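Local coordinates for protein prephenate dehydrogenase (PDB 3KTD) that probably catalyses the NAD(P)+-dependent oxidative decarboxylation of prephenate, a step towards tyrosine, at residues 34-38 with 61-65; 121-126 with 146-150. One frame throughout, in Å; residues are numbered along the deposited sequence.

Interaction 1. Residues 34-38 with 61-65; sequences VFGYN and TLQRA
A helix packed on the face of a Rossmann-type sheet by way of one aromatic side chain is the principle at work here: strand 34-37, which runs between strands 11-14 and 54-55, meets helix 58-67 within the nucleotide-binding domain. The strand is fully extended, with phi/psi of -154/165 at Phe-35 and -161/178 at Gly-36, while residues 61-65 are regular helix, Ala-65 N donating to Thr-61 O at 2.8 Å. The two axes approach to 9.6 Å and run roughly antiparallel, at a signed crossing angle of -150°. The nearest CA atoms across the segments are those of Tyr-37 and Thr-61, 6.8 Å apart.

Phe-35 dominates the interface. Its CA-to-CB bond points toward the helix, and chi1 of 66° (p) with chi2 of -72° sets the ring beneath Arg-64. The arginine is extended, all four chi angles near 180°, so that its guanidinium lies flat on the ring: centres 3.6 Å apart, planes at 2°, and NH2 of Arg-64 3.4 Å from CG of Phe-35. Ala-65 CA lies at the ring edge, 4.1 Å from Phe-35 CZ; Thr-61 CG2 is 3.9 Å from Phe-35 CE2. Thr-61, in the m rotamer, also places OG1 3.8 Å from CB of Tyr-37, although that hydroxyl is hydrogen-bonded to the carbonyl of Asp-57, just before the helix begins.

Between the segments the attraction is therefore cation-pi stacking and van der Waals contact; the guanidinium charge is shared between the Phe-35 face and a salt bridge from NH2 to Asp-53.

Interaction 2. Residues 121-126 with 146-150; sequences VGSHPM and VWVVT
In this antiparallel pairing at one end of a Rossmann-type sheet, strand 146-149 reverses the direction of the parallel strands and joins strand 120-125 to strand 181-184. The short axes of 123-125 and 146-149 lie 4.4 Å apart at 170°. His-124 with Val-148 is the hydrogen-bonded pair, CA to CA 4.9 Å, flanked by the non-hydrogen-bonded pairs Ser-123 with Val-149 (4.4 Å) and Pro-125 with Trp-147 (4.1 Å).

Trp-147 buries the most area. With chi1 of -169° (t) and chi2 of -53°, its indole lies on the face shared with Ser-123, Pro-125 and Val-149, where helices 18-29 and 162-177 pack. Pro-125 CB sits over the six-membered ring, 4.3 Å from its centroid, in a CH-pi contact.

Val-148 (chi1 t) faces the other way, with His-124. Its backbone makes both bonds of their pair: N to His-124 O at 2.8 Å, and O from His-124 N at 2.9 Å. Selenomethionine Met-126 continues the register, donating N to Val-146 O at 2.9 Å and resting CG 3.6 Å from Val-146 CB; Leu-222 of the second subunit packs on Met-126 and Val-148.

At the far end Thr-150 N donates to Gly-122 O at 2.9 Å. On the indole side, Ser-123 OG is hydrogen-bonded to the carbonyl of Asp-99 and accepts a weak bond from Trp-147 NE1 at 3.0 Å.

In the fold
Both contacts belong to one eight-stranded mixed sheet in the nucleotide-binding domain, and they come in series along the chain: interaction 1 closes at residue 65, well before interaction 2 opens at 121. Their centres are 21 Å apart and their nearest atoms about 11 Å, so they do not touch. Strands 11-14, 71-74 and 97-99 lie between strand 34-37 and strand 120-125. Interaction 1 fastens a helix over one half of the sheet, where no other chain of the assembly touches its two segments; interaction 2 pairs strands in the other half, where the second copy packs. Together they illustrate how a Rossmann-type domain, here probably binding NAD(P)+, combines helix-on-sheet layering with strand pairing.

Interaction 1. Residues 34-38 with 61-65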
loop_
_atom_site.group_PDB
_atom_site.type_symbol
_atom_site.label_atom_id
_atom_site.label_comp_id
_atom_site.label_asym_id
_atom_site.label_seq_id
_atom_site.Cartn_x
_atom_site.Cartn_y
_atom_site.Cartn_z
ATOM N N VAL A 34 7.088 -18.620 -31.695
ATOM C CA VAL A 34 7.657 -18.730 -30.352
ATOM C C VAL A 34 7.665 -20.164 -29.819
ATOM O O VAL A 34 6.784 -20.974 -30.134
ATOM C CB VAL A 34 6.880 -17.837 -29.354
ATOM C CG1 VAL A 34 5.436 -18.310 -29.216
ATOM C CG2 VAL A 34 7.563 -17.820 -27.995
ATOM N N PHE A 35 8.672 -20.467 -29.009
ATOM C CA PHE A 35 8.793 -21.770 -28.360
ATOM C C PHE A 35 9.606 -21.603 -27.073
ATOM O O PHE A 35 10.237 -20.572 -26.873
ATOM C CB PHE A 35 9.408 -22.814 -29.317
ATOM C CG PHE A 35 10.834 -22.541 -29.708
ATOM C CD1 PHE A 35 11.150 -21.511 -30.579
ATOM C CD2 PHE A 35 11.858 -23.346 -29.243
ATOM C CE1 PHE A 35 12.471 -21.262 -30.944
ATOM C CE2 PHE A 35 13.181 -23.110 -29.605
ATOM C CZ PHE A 35 13.486 -22.066 -30.453
ATOM N N GLY A 36 9.582 -22.588 -26.183
ATOM C CA GLY A 36 10.275 -22.422 -24.908
ATOM C C GLY A 36 10.603 -23.678 -24.134
ATOM O O GLY A 36 10.267 -24.790 -24.539
ATOM N N TYR A 37 11.269 -23.474 -23.002
ATOM C CA TYR A 37 11.741 -24.555 -22.156
ATOM C C TYR A 37 11.270 -24.379 -20.721
ATOM O O TYR A 37 11.354 -23.285 -20.158
ATOM C CB TYR A 37 13.274 -24.621 -22.229
ATOM C CG TYR A 37 13.959 -25.240 -21.030
ATOM C CD1 TYR A 37 13.938 -26.614 -20.816
ATOM C CD2 TYR A 37 14.649 -24.452 -20.122
ATOM C CE1 TYR A 37 14.570 -27.187 -19.718
ATOM C CE2 TYR A 37 15.282 -25.010 -19.026
ATOM C CZ TYR A 37 15.238 -26.382 -18.826
ATOM O OH TYR A 37 15.863 -26.935 -17.724
ATOM N N ASN A 38 10.751 -25.469 -20.159
ATOM C CA ASN A 38 10.390 -25.567 -18.750
ATOM C C ASN A 38 11.172 -26.756 -18.216
ATOM O O ASN A 38 11.184 -27.812 -18.847
ATOM C CB ASN A 38 8.888 -25.813 -18.596
ATOM C CG ASN A 38 8.407 -25.705 -17.144
ATOM O OD1 ASN A 38 9.206 -25.702 -16.207
ATOM N ND2 ASN A 38 7.092 -25.608 -16.960
ATOM N N THR A 61 16.660 -27.396 -26.916
ATOM C CA THR A 61 16.074 -26.081 -27.157
ATOM C C THR A 61 17.121 -25.099 -27.656
ATOM O O THR A 61 16.888 -24.392 -28.635
ATOM C CB THR A 61 15.408 -25.507 -25.895
ATOM O OG1 THR A 61 14.354 -26.379 -25.468
ATOM C CG2 THR A 61 14.829 -24.125 -26.170
ATOM N N LEU A 62 18.271 -25.065 -26.991
ATOM C CA LEU A 62 19.348 -24.148 -27.367
ATOM C C LEU A 62 19.953 -24.488 -28.729
ATOM O O LEU A 62 20.357 -23.588 -29.467
ATOM C CB LEU A 62 20.429 -24.120 -26.286
ATOM C CG LEU A 62 19.998 -23.510 -24.946
ATOM C CD1 LEU A 62 21.016 -23.788 -23.845
ATOM C CD2 LEU A 62 19.771 -22.012 -25.081
ATOM N N GLN A 63 20.014 -25.779 -29.061
ATOM C CA GLN A 63 20.511 -26.223 -30.369
ATOM C C GLN A 63 19.644 -25.642 -31.491
ATOM O O GLN A 63 20.155 -25.126 -32.487
ATOM C CB GLN A 63 20.524 -27.751 -30.447
ATOM C CG GLN A 63 21.104 -28.289 -31.765
ATOM C CD GLN A 63 21.127 -29.815 -31.837
ATOM O OE1 GLN A 63 20.163 -30.489 -31.456
ATOM N NE2 GLN A 63 22.230 -30.364 -32.346
ATOM N N ARG A 64 18.331 -25.738 -31.299
ATOM C CA ARG A 64 17.329 -25.221 -32.229
ATOM C C ARG A 64 17.342 -23.704 -32.227
ATOM O O ARG A 64 17.222 -23.074 -33.274
ATOM C CB ARG A 64 15.937 -25.725 -31.820
ATOM C CG ARG A 64 14.764 -25.144 -32.607
ATOM C CD ARG A 64 13.443 -25.696 -32.091
ATOM N NE ARG A 64 12.287 -24.899 -32.506
ATOM C CZ ARG A 64 11.034 -25.118 -32.103
ATOM N NH1 ARG A 64 10.747 -26.111 -31.262
ATOM N NH2 ARG A 64 10.055 -24.336 -32.537
ATOM N N ALA A 65 17.471 -23.120 -31.040
ATOM C CA ALA A 65 17.518 -21.674 -30.919
ATOM C C ALA A 65 18.678 -21.161 -31.749
ATOM O O ALA A 65 18.539 -20.172 -32.470
ATOM C CB ALA A 65 17.667 -21.261 -29.468
#

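Interaction 2. Residues 121-126 with 146-150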
loop_
_atom_site.group_PDB
_atom_site.type_symbol
_atom_site.label_atom_id
_atom_site.label_comp_id
_atom_site.label_asym_id
_atom_site.label_seq_id
_atom_site.Cartn_x
_atom_site.Cartn_y
_atom_site.Cartn_z
ATOM N N VAL A 121 20.569 -7.694 -24.601
ATOM C CA VAL A 121 19.765 -6.515 -24.341
ATOM C C VAL A 121 18.976 -6.734 -23.055
ATOM O O VAL A 121 18.082 -7.572 -22.992
ATOM C CB VAL A 121 18.827 -6.182 -25.484
ATOM C CG1 VAL A 121 18.062 -4.882 -25.149
ATOM C CG2 VAL A 121 19.624 -6.056 -26.795
ATOM N N GLY A 122 19.326 -5.982 -22.020
ATOM C CA GLY A 122 18.632 -6.084 -20.755
ATOM C C GLY A 122 17.177 -5.680 -20.883
ATOM O O GLY A 122 16.825 -4.784 -21.652
ATOM N N SER A 123 16.313 -6.369 -20.157
ATOM C CA SER A 123 14.953 -5.916 -20.065
ATOM C C SER A 123 14.349 -6.261 -18.719
ATOM O O SER A 123 14.809 -7.153 -18.025
ATOM C CB SER A 123 14.124 -6.491 -21.197
ATOM O OG SER A 123 13.461 -7.665 -20.786
ATOM N N HIS A 124 13.313 -5.528 -18.357
ATOM C CA HIS A 124 12.634 -5.719 -17.085
ATOM C C HIS A 124 11.172 -5.323 -17.205
ATOM O O HIS A 124 10.891 -4.145 -17.347
ATOM C CB HIS A 124 13.312 -4.877 -15.994
ATOM C CG HIS A 124 12.598 -4.898 -14.677
ATOM N ND1 HIS A 124 12.631 -3.837 -13.796
ATOM C CD2 HIS A 124 11.821 -5.845 -14.097
ATOM C CE1 HIS A 124 11.916 -4.137 -12.726
ATOM N NE2 HIS A 124 11.409 -5.347 -12.886
ATOM N N PRO A 125 10.249 -6.303 -17.190
ATOM C CA PRO A 125 8.816 -5.979 -17.124
ATOM C C PRO A 125 8.388 -5.630 -15.706
ATOM O O PRO A 125 8.838 -6.271 -14.753
ATOM C CB PRO A 125 8.140 -7.283 -17.557
ATOM C CG PRO A 125 9.121 -8.343 -17.250
ATOM C CD PRO A 125 10.463 -7.730 -17.488
HETATM N N MSE A 126 7.525 -4.631 -15.549
HETATM C CA MSE A 126 7.011 -4.289 -14.224
HETATM C C MSE A 126 5.841 -5.220 -13.885
HETATM O O MSE A 126 4.829 -4.781 -13.334
HETATM C CB MSE A 126 6.553 -2.829 -14.151
HETATM C CG MSE A 126 7.585 -1.796 -14.546
HETATM SE SE MSE A 126 9.334 -1.978 -13.727
HETATM C CE MSE A 126 8.808 -2.045 -11.829
ATOM N N VAL A 146 4.625 -1.333 -17.938
ATOM C CA VAL A 146 5.914 -0.831 -18.385
ATOM C C VAL A 146 6.870 -2.001 -18.572
ATOM O O VAL A 146 6.898 -2.919 -17.767
ATOM C CB VAL A 146 6.560 0.140 -17.379
ATOM C CG1 VAL A 146 7.962 0.561 -17.882
ATOM C CG2 VAL A 146 5.671 1.347 -17.120
ATOM N N TRP A 147 7.642 -1.960 -19.651
ATOM C CA TRP A 147 8.671 -2.958 -19.920
ATOM C C TRP A 147 9.939 -2.168 -20.213
ATOM O O TRP A 147 10.062 -1.559 -21.271
ATOM C CB TRP A 147 8.269 -3.830 -21.120
ATOM C CG TRP A 147 9.112 -5.063 -21.357
ATOM C CD1 TRP A 147 10.463 -5.115 -21.483
ATOM C CD2 TRP A 147 8.641 -6.408 -21.567
ATOM N NE1 TRP A 147 10.868 -6.408 -21.717
ATOM C CE2 TRP A 147 9.770 -7.219 -21.782
ATOM C CE3 TRP A 147 7.376 -7.006 -21.577
ATOM C CZ2 TRP A 147 9.681 -8.596 -22.000
ATOM C CZ3 TRP A 147 7.288 -8.383 -21.804
ATOM C CH2 TRP A 147 8.431 -9.156 -22.005
ATOM N N VAL A 148 10.870 -2.147 -19.267
ATOM C CA VAL A 148 12.128 -1.458 -19.488
ATOM C C VAL A 148 13.007 -2.263 -20.459
ATOM O O VAL A 148 13.100 -3.485 -20.354
ATOM C CB VAL A 148 12.904 -1.226 -18.179
ATOM C CG1 VAL A 148 14.280 -0.596 -18.467
ATOM C CG2 VAL A 148 12.084 -0.362 -17.222
ATOM N N VAL A 149 13.611 -1.566 -21.416
ATOM C CA VAL A 149 14.599 -2.160 -22.313
ATOM C C VAL A 149 15.863 -1.315 -22.233
ATOM O O VAL A 149 15.814 -0.105 -22.430
ATOM C CB VAL A 149 14.107 -2.220 -23.762
ATOM C CG1 VAL A 149 15.239 -2.646 -24.684
ATOM C CG2 VAL A 149 12.937 -3.169 -23.868
ATOM N N THR A 150 16.993 -1.952 -21.949
ATOM C CA THR A 150 18.251 -1.238 -21.790
ATOM C C THR A 150 18.948 -0.932 -23.113
ATOM O O THR A 150 18.565 -1.434 -24.169
ATOM C CB THR A 150 19.206 -2.020 -20.897
ATOM O OG1 THR A 150 19.456 -3.302 -21.489
ATOM C CG2 THR A 150 18.601 -2.186 -19.504
#